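Local coordinates for protein lectin 2 (PDB 4TQJ) that recognises non-reducing terminal N-acetylglucosamine as a fungal lectin built as a beta-propeller, at residues L173-D178 and R230-L235; K193-S198 and S211-F216; G250-L255 and G263-V268; L267-F272 and G315-A320; V299-A304 and K325-Q330. The protein carries 1 engineered substitution. One frame throughout, in Å; residues are numbered along the deposited sequence.

Contact 1: L173-D178 and R230-L235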
# COMPACT_ATOMS: atom_id res chain seq x y z
N LEU A 173 -12.75 -29.63 11.00
CA LEU A 173 -12.19 -28.35 10.58
C LEU A 173 -10.76 -28.21 11.07
O LEU A 173 -10.45 -28.57 12.21
CB LEU A 173 -13.02 -27.20 11.14
CG LEU A 173 -14.49 -27.18 10.71
CD1 LEU A 173 -15.28 -26.26 11.62
CD2 LEU A 173 -14.61 -26.75 9.24
N ARG A 174 -9.89 -27.68 10.23
CA ARG A 174 -8.51 -27.47 10.64
C ARG A 174 -8.07 -26.07 10.26
O ARG A 174 -8.03 -25.72 9.09
CB ARG A 174 -7.60 -28.54 10.02
CG ARG A 174 -7.70 -29.91 10.74
CD ARG A 174 -7.21 -31.05 9.85
NE ARG A 174 -8.12 -31.25 8.72
CZ ARG A 174 -7.93 -32.12 7.73
NH1 ARG A 174 -6.85 -32.89 7.70
NH2 ARG A 174 -8.82 -32.20 6.75
N PHE A 175 -7.74 -25.28 11.28
CA PHE A 175 -7.40 -23.87 11.10
C PHE A 175 -6.03 -23.59 11.72
O PHE A 175 -5.49 -24.41 12.45
CB PHE A 175 -8.43 -22.96 11.81
CG PHE A 175 -9.86 -23.13 11.35
CD1 PHE A 175 -10.90 -22.76 12.20
CD2 PHE A 175 -10.17 -23.60 10.09
CE1 PHE A 175 -12.22 -22.88 11.82
CE2 PHE A 175 -11.50 -23.72 9.69
CZ PHE A 175 -12.52 -23.35 10.56
N LEU A 176 -5.49 -22.41 11.44
CA LEU A 176 -4.26 -21.96 12.08
C LEU A 176 -4.58 -20.64 12.75
O LEU A 176 -5.18 -19.77 12.15
CB LEU A 176 -3.16 -21.78 11.05
CG LEU A 176 -2.74 -23.00 10.21
CD1 LEU A 176 -1.79 -22.56 9.07
CD2 LEU A 176 -2.11 -24.08 11.09
N ALA A 177 -4.20 -20.50 14.01
CA ALA A 177 -4.46 -19.28 14.76
C ALA A 177 -3.58 -19.26 15.99
O ALA A 177 -3.21 -20.31 16.50
CB ALA A 177 -5.93 -19.21 15.17
N ASP A 178 -3.26 -18.08 16.48
CA ASP A 178 -2.53 -18.00 17.74
C ASP A 178 -3.52 -18.09 18.89
O ASP A 178 -4.25 -17.13 19.16
CB ASP A 178 -1.75 -16.69 17.83
CG ASP A 178 -0.86 -16.65 19.06
OD1 ASP A 178 -0.75 -17.69 19.74
OD2 ASP A 178 -0.28 -15.58 19.35
N ARG A 230 -18.12 -22.74 12.06
CA ARG A 230 -17.30 -22.42 13.23
C ARG A 230 -16.10 -21.58 12.84
O ARG A 230 -15.53 -21.76 11.76
CB ARG A 230 -16.84 -23.69 13.94
CG ARG A 230 -17.92 -24.31 14.84
CD ARG A 230 -17.86 -25.84 14.76
NE ARG A 230 -18.46 -26.33 13.52
CZ ARG A 230 -18.28 -27.56 13.03
NH1 ARG A 230 -17.50 -28.43 13.66
NH2 ARG A 230 -18.87 -27.90 11.89
N PHE A 231 -15.71 -20.70 13.74
CA PHE A 231 -14.65 -19.73 13.47
C PHE A 231 -13.68 -19.60 14.63
O PHE A 231 -14.04 -19.84 15.79
CB PHE A 231 -15.27 -18.35 13.24
CG PHE A 231 -16.41 -18.34 12.28
CD1 PHE A 231 -16.21 -18.11 10.93
CD2 PHE A 231 -17.70 -18.55 12.73
CE1 PHE A 231 -17.27 -18.09 10.04
CE2 PHE A 231 -18.78 -18.53 11.85
CZ PHE A 231 -18.56 -18.29 10.49
N VAL A 232 -12.47 -19.18 14.33
CA VAL A 232 -11.54 -18.76 15.37
C VAL A 232 -11.23 -17.29 15.17
O VAL A 232 -10.99 -16.85 14.06
CB VAL A 232 -10.25 -19.60 15.39
CG1 VAL A 232 -10.57 -21.00 15.89
CG2 VAL A 232 -9.65 -19.66 14.00
N ALA A 233 -11.25 -16.52 16.25
CA ALA A 233 -11.16 -15.07 16.11
C ALA A 233 -11.02 -14.47 17.49
O ALA A 233 -11.57 -14.99 18.44
CB ALA A 233 -12.41 -14.53 15.42
N ASP A 234 -10.28 -13.37 17.59
CA ASP A 234 -10.16 -12.68 18.86
C ASP A 234 -11.44 -11.92 19.15
O ASP A 234 -11.76 -10.95 18.45
CB ASP A 234 -8.99 -11.71 18.84
CG ASP A 234 -8.70 -11.14 20.20
OD1 ASP A 234 -9.39 -11.55 21.17
OD2 ASP A 234 -7.78 -10.30 20.31
N LEU A 235 -12.15 -12.35 20.19
CA LEU A 235 -13.40 -11.74 20.63
C LEU A 235 -13.25 -10.93 21.92
O LEU A 235 -14.22 -10.39 22.43
CB LEU A 235 -14.46 -12.84 20.85
CG LEU A 235 -14.69 -13.78 19.66
CD1 LEU A 235 -15.79 -14.81 19.97
CD2 LEU A 235 -15.02 -13.00 18.40
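V232 faces F175 and A177 mainly through CG2, which lies 3.8 Å from F175 CD1 and 3.9 Å from A177 CB; its CG1 also comes near F175 CD1. The F175 and V232 side chains run obliquely to each other. Nearer the start of both strands, L173 CD1 sits over the centre of one face of the R230 guanidinium, 3.6 Å from CZ, and also touches R230 CB. The R230 chain bends about CB-CG and CG-CD. Strands 173-177 and 230-233 run nearly parallel, 12° apart, with axes 8.2 Å from each other, too far for backbone pairing; they are the first strands of two successive blades of a beta-propeller, packed blade against blade. The carbonyl R230 O faces the edge of the F175 ring, near its plane and 3.5 Å from CE1, while the R230 guanidinium is held from outside, NE by H228 O and NH1 by F216 O.

Contact 2: K193-S198 and S211-F216; sequences KHVFIS and SVIDNF
H194 ND1 donates to D214 OD1 over 2.6 Å. The carboxylate oxygen lies in the imidazole plane, whereas the nitrogen meets OD1 from 40° above the carboxylate plane, the two flat groups being turned 62° apart. S211 CB covers one face of the imidazole as a CH-pi contact, 4.1 Å from the ring centroid. Its OG is anti to the backbone N (chi1 173°) and comes 3.0 Å from H194 ND1. Next to these groups two backbone bonds join the strands: V195 N bonds to I213 O at 3.0 Å, and V212 N reaches V195 O at 2.8 Å. V195 CG2 touches F216 CB at 4.0 Å, and I197 CG1 meets V212 CG1 at 3.7 Å, these two side chains crossing at about a right angle. Further out, N215 OD1 takes the F216 amide and W223 NE1, fixing the turn that carries F216 toward strand 251-254 of the next blade. Both V212 and I213 stand opposite V195, while F196 pairs with S211, a shift of one residue: this is a classic beta bulge in the outer hairpin of a propeller blade.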
# COMPACT_ATOMS: atom_id res chain seq x y z
N LYS A 193 -14.69 -35.69 18.78
CA LYS A 193 -15.19 -35.43 20.12
C LYS A 193 -14.54 -34.24 20.85
O LYS A 193 -14.96 -33.91 21.94
CB LYS A 193 -15.11 -36.72 20.96
CG LYS A 193 -15.61 -37.94 20.17
CD LYS A 193 -16.39 -38.90 21.03
CE LYS A 193 -17.45 -38.17 21.83
NZ LYS A 193 -18.83 -38.62 21.52
N HIS A 194 -13.55 -33.59 20.23
CA HIS A 194 -12.89 -32.46 20.88
C HIS A 194 -12.31 -31.47 19.88
O HIS A 194 -11.91 -31.85 18.79
CB HIS A 194 -11.71 -32.90 21.74
CG HIS A 194 -11.96 -34.12 22.57
ND1 HIS A 194 -12.56 -34.06 23.81
CD2 HIS A 194 -11.65 -35.42 22.37
CE1 HIS A 194 -12.63 -35.27 24.33
NE2 HIS A 194 -12.07 -36.12 23.48
N VAL A 195 -12.24 -30.20 20.28
CA VAL A 195 -11.36 -29.25 19.60
C VAL A 195 -9.98 -29.52 20.16
O VAL A 195 -9.80 -29.58 21.38
CB VAL A 195 -11.77 -27.79 19.88
CG1 VAL A 195 -10.80 -26.81 19.18
CG2 VAL A 195 -13.21 -27.53 19.46
N PHE A 196 -9.00 -29.72 19.28
CA PHE A 196 -7.63 -30.00 19.68
C PHE A 196 -6.77 -28.80 19.31
O PHE A 196 -7.04 -28.12 18.32
CB PHE A 196 -7.05 -31.21 18.92
CG PHE A 196 -7.68 -32.54 19.27
CD1 PHE A 196 -7.24 -33.27 20.37
CD2 PHE A 196 -8.70 -33.08 18.48
CE1 PHE A 196 -7.80 -34.51 20.70
CE2 PHE A 196 -9.27 -34.32 18.80
CZ PHE A 196 -8.82 -35.03 19.91
N ILE A 197 -5.73 -28.55 20.09
CA ILE A 197 -4.72 -27.56 19.74
C ILE A 197 -3.36 -28.24 19.67
O ILE A 197 -3.07 -29.10 20.50
CB ILE A 197 -4.62 -26.44 20.79
CG1 ILE A 197 -5.97 -25.76 21.01
CG2 ILE A 197 -3.54 -25.42 20.40
CD1 ILE A 197 -6.47 -25.00 19.82
N SER A 198 -2.55 -27.87 18.69
CA SER A 198 -1.12 -28.18 18.72
C SER A 198 -0.37 -26.87 18.74
O SER A 198 -0.41 -26.11 17.76
CB SER A 198 -0.68 -28.98 17.51
OG SER A 198 -0.99 -30.34 17.70
N SER A 211 -6.57 -32.00 23.75
CA SER A 211 -7.97 -31.62 23.72
C SER A 211 -8.20 -30.39 24.59
O SER A 211 -7.68 -30.33 25.70
CB SER A 211 -8.85 -32.78 24.23
OG SER A 211 -10.20 -32.37 24.37
N VAL A 212 -8.98 -29.43 24.10
CA VAL A 212 -9.25 -28.23 24.88
C VAL A 212 -10.73 -27.91 25.10
O VAL A 212 -11.06 -27.17 26.02
CB VAL A 212 -8.59 -26.98 24.26
CG1 VAL A 212 -7.07 -27.11 24.29
CG2 VAL A 212 -9.12 -26.74 22.84
N ILE A 213 -11.61 -28.42 24.25
CA ILE A 213 -13.06 -28.23 24.41
C ILE A 213 -13.79 -29.49 23.99
O ILE A 213 -13.43 -30.11 22.99
CB ILE A 213 -13.60 -27.05 23.57
CG1 ILE A 213 -12.79 -25.77 23.78
CG2 ILE A 213 -15.08 -26.78 23.90
CD1 ILE A 213 -13.05 -24.72 22.72
N ASP A 214 -14.80 -29.87 24.76
CA ASP A 214 -15.61 -31.04 24.42
C ASP A 214 -16.91 -30.57 23.81
O ASP A 214 -18.00 -30.77 24.37
CB ASP A 214 -15.88 -31.90 25.66
CG ASP A 214 -14.61 -32.42 26.32
OD1 ASP A 214 -13.57 -32.50 25.64
OD2 ASP A 214 -14.65 -32.74 27.52
N ASN A 215 -16.80 -29.91 22.66
CA ASN A 215 -17.91 -29.23 22.01
C ASN A 215 -17.44 -28.71 20.63
O ASN A 215 -16.29 -28.93 20.23
CB ASN A 215 -18.43 -28.08 22.89
CG ASN A 215 -19.95 -27.92 22.82
OD1 ASN A 215 -20.56 -28.11 21.77
ND2 ASN A 215 -20.57 -27.56 23.95
N PHE A 216 -18.34 -28.05 19.91
CA PHE A 216 -18.06 -27.57 18.57
C PHE A 216 -17.68 -28.68 17.58
O PHE A 216 -17.07 -28.40 16.55
CB PHE A 216 -16.97 -26.48 18.58
CG PHE A 216 -17.35 -25.25 19.37
CD1 PHE A 216 -18.35 -24.40 18.92
CD2 PHE A 216 -16.69 -24.94 20.54
CE1 PHE A 216 -18.68 -23.26 19.63
CE2 PHE A 216 -17.02 -23.81 21.26
CZ PHE A 216 -18.02 -22.96 20.82

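Contact 3: G250-L255 and G263-V268; sequences GCWVAL and GQVKLV
L267 lies across the indole of W252, its CD1 3.8 Å from the centroid of the five-membered ring and 18° off the normal, a CH-pi contact over the face. CG of L267 is anti to the backbone N (chi1 -177°). The two side chains run obliquely to each other, and L267 CB reaches the six-membered ring. At the rim of the indole, V265 O lies near the ring plane, 3.4 Å from W252 CZ3, while V265 CG1 touches CE3 at 3.7 Å. W252 and L267 form a non-hydrogen-bonded pair of the antiparallel hairpin 251-254/266-269, the outer two strands of a four-stranded propeller blade. V253 and K266 make the neighbouring hydrogen-bonded pair, V253 N giving to K266 O and K266 N to V253 O. On the side away from the indole, V253 CG1 meets V268 CG2 at 3.6 Å, the two valines standing roughly perpendicular. V268 N also bonds to C251 O, at 2.8 Å. A254 CB touches V265 CG2, and both side chains reach I213 of the preceding blade. Toward the hairpin loop, G263 N binds L255 O at 3.0 Å, and a water accepts from L255 N and donates to Q264 O.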
# COMPACT_ATOMS: atom_id res chain seq x y z
N GLY A 250 -28.45 -20.64 18.24
CA GLY A 250 -27.79 -19.35 18.02
C GLY A 250 -26.27 -19.47 17.99
O GLY A 250 -25.76 -20.51 17.59
N CYS A 251 -25.56 -18.42 18.40
CA CYS A 251 -24.09 -18.45 18.45
C CYS A 251 -23.55 -18.80 19.83
O CYS A 251 -23.90 -18.16 20.83
CB CYS A 251 -23.49 -17.11 18.02
SG CYS A 251 -24.01 -16.55 16.41
N TRP A 252 -22.70 -19.81 19.85
CA TRP A 252 -22.05 -20.30 21.06
C TRP A 252 -20.58 -19.91 21.03
O TRP A 252 -19.92 -20.07 20.01
CB TRP A 252 -22.13 -21.82 21.06
CG TRP A 252 -23.52 -22.33 21.29
CD1 TRP A 252 -24.47 -22.61 20.35
CD2 TRP A 252 -24.11 -22.63 22.56
NE1 TRP A 252 -25.62 -23.05 20.96
CE2 TRP A 252 -25.42 -23.08 22.31
CE3 TRP A 252 -23.65 -22.56 23.88
CZ2 TRP A 252 -26.29 -23.46 23.34
CZ3 TRP A 252 -24.52 -22.93 24.91
CH2 TRP A 252 -25.82 -23.39 24.63
N VAL A 253 -20.05 -19.40 22.15
CA VAL A 253 -18.61 -19.18 22.23
C VAL A 253 -17.94 -19.76 23.47
O VAL A 253 -18.58 -19.95 24.52
CB VAL A 253 -18.18 -17.68 22.02
CG1 VAL A 253 -19.26 -16.85 21.37
CG2 VAL A 253 -17.68 -17.07 23.31
N ALA A 254 -16.66 -20.07 23.32
CA ALA A 254 -15.81 -20.43 24.43
C ALA A 254 -14.58 -19.53 24.35
O ALA A 254 -13.87 -19.50 23.33
CB ALA A 254 -15.41 -21.88 24.33
N LEU A 255 -14.32 -18.80 25.43
CA LEU A 255 -13.27 -17.81 25.43
C LEU A 255 -11.91 -18.37 25.87
O LEU A 255 -11.81 -19.18 26.81
CB LEU A 255 -13.66 -16.61 26.29
CG LEU A 255 -14.94 -15.83 25.93
CD1 LEU A 255 -15.24 -14.84 27.04
CD2 LEU A 255 -14.81 -15.12 24.58
N GLY A 263 -12.74 -21.56 28.32
CA GLY A 263 -13.81 -21.58 29.31
C GLY A 263 -15.07 -22.27 28.83
O GLY A 263 -15.10 -22.87 27.75
N GLN A 264 -16.12 -22.21 29.63
CA GLN A 264 -17.36 -22.91 29.30
C GLN A 264 -18.00 -22.35 28.02
O GLN A 264 -17.83 -21.18 27.69
CB GLN A 264 -18.34 -22.89 30.47
CG GLN A 264 -18.71 -21.50 30.94
CD GLN A 264 -19.71 -21.52 32.08
OE1 GLN A 264 -19.44 -21.00 33.17
NE2 GLN A 264 -20.89 -22.11 31.84
N VAL A 265 -18.72 -23.21 27.32
CA VAL A 265 -19.34 -22.84 26.05
C VAL A 265 -20.72 -22.24 26.28
O VAL A 265 -21.63 -22.93 26.74
CB VAL A 265 -19.46 -24.07 25.16
CG1 VAL A 265 -20.18 -23.73 23.86
CG2 VAL A 265 -18.06 -24.64 24.89
N LYS A 266 -20.86 -20.96 25.96
CA LYS A 266 -22.07 -20.21 26.29
C LYS A 266 -22.77 -19.66 25.05
O LYS A 266 -22.13 -19.31 24.07
CB LYS A 266 -21.75 -19.05 27.24
CG LYS A 266 -21.02 -19.46 28.51
CD LYS A 266 -20.82 -18.26 29.45
CE LYS A 266 -19.66 -18.49 30.40
NZ LYS A 266 -19.96 -18.05 31.80
N LEU A 267 -24.10 -19.56 25.11
CA LEU A 267 -24.89 -18.97 24.04
C LEU A 267 -24.88 -17.45 24.21
O LEU A 267 -25.45 -16.93 25.17
CB LEU A 267 -26.34 -19.46 24.09
CG LEU A 267 -27.19 -18.90 22.94
CD1 LEU A 267 -26.94 -19.73 21.70
CD2 LEU A 267 -28.69 -18.86 23.24
N VAL A 268 -24.26 -16.74 23.27
CA VAL A 268 -24.10 -15.29 23.40
C VAL A 268 -25.07 -14.49 22.53
O VAL A 268 -25.28 -13.31 22.78
CB VAL A 268 -22.68 -14.85 23.01
CG1 VAL A 268 -21.64 -15.49 23.95
CG2 VAL A 268 -22.41 -15.21 21.57
O HOH W 1 -16.09 -19.10 27.59

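Contact 4: L267-F272 and G315-A320; sequences LVINDF and GTFQSA
F317 is the large bump of this contact, with V268 CG2 and the CG1-CD1 arm of I269 lying obliquely against it. V268 CG2 comes 3.7 Å from F317 CD2. I269 fits in beside it: CG1 reaches F317 CB at 3.6 Å, and CD1 lies 4.2 Å from the ring centroid, 29° off the normal and off-centre. The other V268 methyl, CG1, abuts G315 O. A smaller bump is A320 CB, which meets F272 CE2 obliquely at 3.7 Å and also nears D271 CB, at 4.1 Å. Waters bridge polar atoms of the two segments. One donates to V268 O and accepts from F317 N, 2.8 Å from each; another donates to N270 OD1 and accepts from A320 N. D271 OD1 accepts the F272 amide through its anti lone pair and also W278 NE1, fixing the turn from which F272 enters the core. There F272 and I269 meet V298 and A309. The whole joins the outer strand 266-269 of one beta-propeller blade to the loop before the outer strand 321-324 of the next, a side-by-side packing of neighbouring blades.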
# COMPACT_ATOMS: atom_id res chain seq x y z
N LEU A 267 -24.10 -19.56 25.11
CA LEU A 267 -24.89 -18.97 24.04
C LEU A 267 -24.88 -17.45 24.21
O LEU A 267 -25.45 -16.93 25.17
CB LEU A 267 -26.34 -19.46 24.09
CG LEU A 267 -27.19 -18.90 22.94
CD1 LEU A 267 -26.94 -19.73 21.70
CD2 LEU A 267 -28.69 -18.86 23.24
N VAL A 268 -24.26 -16.74 23.27
CA VAL A 268 -24.10 -15.29 23.40
C VAL A 268 -25.07 -14.49 22.53
O VAL A 268 -25.28 -13.31 22.78
CB VAL A 268 -22.68 -14.85 23.01
CG1 VAL A 268 -21.64 -15.49 23.95
CG2 VAL A 268 -22.41 -15.21 21.57
N ILE A 269 -25.61 -15.13 21.49
CA ILE A 269 -26.54 -14.47 20.58
C ILE A 269 -27.59 -15.50 20.20
O ILE A 269 -27.25 -16.61 19.76
CB ILE A 269 -25.85 -14.03 19.28
CG1 ILE A 269 -24.68 -13.08 19.54
CG2 ILE A 269 -26.85 -13.38 18.32
CD1 ILE A 269 -23.78 -12.96 18.33
N ASN A 270 -28.87 -15.15 20.35
CA ASN A 270 -29.93 -16.07 19.96
C ASN A 270 -30.38 -15.89 18.51
O ASN A 270 -31.58 -15.81 18.20
CB ASN A 270 -31.11 -16.03 20.95
CG ASN A 270 -31.97 -14.79 20.80
OD1 ASN A 270 -31.57 -13.80 20.18
ND2 ASN A 270 -33.17 -14.83 21.38
N ASP A 271 -29.41 -15.88 17.61
CA ASP A 271 -29.66 -15.72 16.18
C ASP A 271 -28.48 -16.26 15.38
O ASP A 271 -27.48 -16.66 15.96
CB ASP A 271 -29.85 -14.25 15.84
CG ASP A 271 -30.96 -14.03 14.82
OD1 ASP A 271 -30.99 -14.71 13.77
OD2 ASP A 271 -31.82 -13.16 15.08
N PHE A 272 -28.63 -16.26 14.06
CA PHE A 272 -27.60 -16.76 13.13
C PHE A 272 -27.54 -18.29 13.08
O PHE A 272 -26.72 -18.86 12.35
CB PHE A 272 -26.21 -16.16 13.43
CG PHE A 272 -26.16 -14.66 13.30
CD1 PHE A 272 -26.33 -14.05 12.07
CD2 PHE A 272 -25.96 -13.86 14.42
CE1 PHE A 272 -26.29 -12.68 11.94
CE2 PHE A 272 -25.92 -12.48 14.30
CZ PHE A 272 -26.08 -11.89 13.04
N GLY A 315 -16.43 -10.43 24.63
CA GLY A 315 -16.91 -11.74 24.24
C GLY A 315 -18.38 -11.96 24.54
O GLY A 315 -18.92 -13.05 24.29
N THR A 316 -19.04 -10.95 25.08
CA THR A 316 -20.51 -10.92 25.09
C THR A 316 -20.95 -10.00 23.97
O THR A 316 -20.17 -9.19 23.48
CB THR A 316 -21.12 -10.42 26.42
OG1 THR A 316 -20.73 -9.06 26.65
CG2 THR A 316 -20.67 -11.29 27.59
N PHE A 317 -22.22 -10.11 23.58
CA PHE A 317 -22.72 -9.45 22.38
C PHE A 317 -24.08 -8.78 22.59
O PHE A 317 -24.90 -9.24 23.38
CB PHE A 317 -22.86 -10.47 21.24
CG PHE A 317 -21.55 -10.95 20.68
CD1 PHE A 317 -21.06 -10.43 19.49
CD2 PHE A 317 -20.80 -11.91 21.34
CE1 PHE A 317 -19.83 -10.86 18.95
CE2 PHE A 317 -19.58 -12.35 20.83
CZ PHE A 317 -19.10 -11.83 19.64
N GLN A 318 -24.29 -7.70 21.84
CA GLN A 318 -25.60 -7.10 21.68
C GLN A 318 -26.46 -8.00 20.79
O GLN A 318 -25.95 -8.90 20.12
CB GLN A 318 -25.47 -5.72 21.01
CG GLN A 318 -24.77 -4.67 21.86
CD GLN A 318 -25.62 -4.27 23.05
OE1 GLN A 318 -26.84 -4.13 22.93
NE2 GLN A 318 -24.99 -4.11 24.21
N SER A 319 -27.76 -7.74 20.79
CA SER A 319 -28.67 -8.43 19.89
C SER A 319 -28.36 -8.18 18.41
O SER A 319 -27.78 -7.16 18.03
CB SER A 319 -30.12 -8.02 20.18
OG SER A 319 -30.52 -8.48 21.46
N ALA A 320 -28.74 -9.13 17.58
CA ALA A 320 -28.57 -9.00 16.15
C ALA A 320 -29.61 -8.02 15.63
O ALA A 320 -30.75 -8.04 16.09
CB ALA A 320 -28.75 -10.34 15.49
O HOH W 2 -23.95 -11.95 24.90
O HOH W 3 -26.71 -11.20 22.12
O HOH W 4 -30.04 -11.55 18.65

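Contact 5: V299-A304 and K325-Q330; sequences VGFGNA and KDFGVQ
Two backbone hydrogen bonds tie the ends of the segments together, V329 N to G302 O at 3.1 Å and Q330 N to N303 O at 2.8 Å, both close to straight at 162° and 165°. G328 CA also passes 3.3 Å from G302 O, the glycine letting the two backbones come this close. Deeper in, F301 and F327 lie side by side, pointing the same way. F327 CB sits in the plane of the F301 ring at its edge, 3.5 Å from CD1, and F327 O meets the same edge atom at 3.3 Å. The F327 ring itself runs on past the contact to W333 and to I353 of the following blade, which F301 also touches. D326 OD1 takes the F327 amide with its anti lone pair, holding the turn. At the outer end, V329 packs alongside N303, its CG2 3.6 Å from N303 OD1, an oxygen already bound to H283 NE2. Q330 has CG anti to the backbone N (chi1 171°) and an extended chain beyond; its OE1 comes 3.8 Å from A304 CA. Thus the loop leaving the outer strand 321-324 of one beta-propeller blade is fastened to the turn after strand 297-301 of that same blade, before the chain crosses to the next blade.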
# COMPACT_ATOMS: atom_id res chain seq x y z
N VAL A 299 -21.44 -11.22 11.58
CA VAL A 299 -22.10 -10.69 10.40
C VAL A 299 -22.75 -11.81 9.59
O VAL A 299 -22.12 -12.83 9.30
CB VAL A 299 -21.10 -10.00 9.45
CG1 VAL A 299 -21.85 -9.39 8.27
CG2 VAL A 299 -20.25 -8.97 10.19
N GLY A 300 -24.00 -11.62 9.20
CA GLY A 300 -24.71 -12.65 8.46
C GLY A 300 -25.57 -12.11 7.33
O GLY A 300 -26.35 -11.19 7.52
N PHE A 301 -25.43 -12.71 6.15
CA PHE A 301 -26.22 -12.33 4.99
C PHE A 301 -27.48 -13.19 4.99
O PHE A 301 -27.47 -14.33 4.52
CB PHE A 301 -25.40 -12.51 3.70
CG PHE A 301 -24.25 -11.54 3.58
CD1 PHE A 301 -24.39 -10.35 2.86
CD2 PHE A 301 -23.04 -11.78 4.22
CE1 PHE A 301 -23.33 -9.43 2.78
CE2 PHE A 301 -21.97 -10.87 4.14
CZ PHE A 301 -22.12 -9.70 3.40
N GLY A 302 -28.55 -12.64 5.56
CA GLY A 302 -29.80 -13.36 5.72
C GLY A 302 -30.71 -13.19 4.52
O GLY A 302 -30.25 -12.96 3.39
N ASN A 303 -32.01 -13.28 4.76
CA ASN A 303 -33.00 -13.20 3.69
C ASN A 303 -33.25 -11.75 3.25
O ASN A 303 -33.16 -11.43 2.08
CB ASN A 303 -34.31 -13.87 4.11
CG ASN A 303 -34.17 -15.37 4.27
OD1 ASN A 303 -33.64 -16.04 3.38
ND2 ASN A 303 -34.62 -15.90 5.41
N ALA A 304 -33.57 -10.89 4.21
CA ALA A 304 -33.93 -9.52 3.90
C ALA A 304 -32.71 -8.63 3.70
O ALA A 304 -32.82 -7.51 3.20
CB ALA A 304 -34.82 -8.95 4.99
N LYS A 325 -30.25 -3.34 3.97
CA LYS A 325 -31.30 -4.02 3.21
C LYS A 325 -30.84 -4.39 1.81
O LYS A 325 -31.45 -3.98 0.81
CB LYS A 325 -32.57 -3.16 3.16
CG LYS A 325 -33.17 -2.86 4.54
CD LYS A 325 -34.24 -1.78 4.48
CE LYS A 325 -35.05 -1.74 5.77
NZ LYS A 325 -34.20 -1.49 6.96
N ASP A 326 -29.77 -5.18 1.73
CA ASP A 326 -29.22 -5.63 0.46
C ASP A 326 -28.31 -6.83 0.67
O ASP A 326 -28.04 -7.21 1.81
CB ASP A 326 -28.43 -4.50 -0.22
CG ASP A 326 -28.64 -4.47 -1.73
OD1 ASP A 326 -28.77 -5.56 -2.34
OD2 ASP A 326 -28.68 -3.36 -2.29
N PHE A 327 -27.85 -7.41 -0.44
CA PHE A 327 -26.91 -8.54 -0.42
C PHE A 327 -27.51 -9.81 0.16
O PHE A 327 -26.79 -10.73 0.57
CB PHE A 327 -25.64 -8.18 0.36
CG PHE A 327 -24.85 -7.07 -0.25
CD1 PHE A 327 -24.16 -7.28 -1.43
CD2 PHE A 327 -24.81 -5.82 0.33
CE1 PHE A 327 -23.43 -6.27 -2.00
CE2 PHE A 327 -24.09 -4.80 -0.24
CZ PHE A 327 -23.40 -5.04 -1.41
N GLY A 328 -28.84 -9.86 0.20
CA GLY A 328 -29.52 -10.99 0.79
C GLY A 328 -30.26 -11.85 -0.20
O GLY A 328 -30.30 -11.55 -1.41
N VAL A 329 -30.88 -12.91 0.31
CA VAL A 329 -31.62 -13.85 -0.55
C VAL A 329 -32.77 -13.16 -1.28
O VAL A 329 -33.05 -13.45 -2.44
CB VAL A 329 -32.15 -15.06 0.25
CG1 VAL A 329 -32.91 -16.02 -0.68
CG2 VAL A 329 -31.01 -15.77 0.97
N GLN A 330 -33.46 -12.25 -0.60
CA GLN A 330 -34.58 -11.53 -1.21
C GLN A 330 -34.14 -10.77 -2.46
O GLN A 330 -34.82 -10.78 -3.49
CB GLN A 330 -35.18 -10.58 -0.19
CG GLN A 330 -36.20 -9.61 -0.73
CD GLN A 330 -36.64 -8.66 0.33
OE1 GLN A 330 -36.81 -9.04 1.48
NE2 GLN A 330 -36.79 -7.40 -0.04

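In the fold
Contact 1 is the buried one, its centre about 10 Å from the chain centre, where the first strands of two neighbouring blades meet through apolar groups and an arginine face; the centres of the other four lie about 21 or 22 Å from the chain centre, and these contacts are partly buried. Contacts 2 and 3 are outer hairpins of successive blades, bound by backbone hydrogen bonds, and they touch where F216 and I213 reach V265. Contact 4 shares L267 and V268 with contact 3 and carries that blade's outer edge to the next one, using apolar packing and water bridges. Contact 5 joins parts of a single blade again and touches contact 4 through F272 and G300.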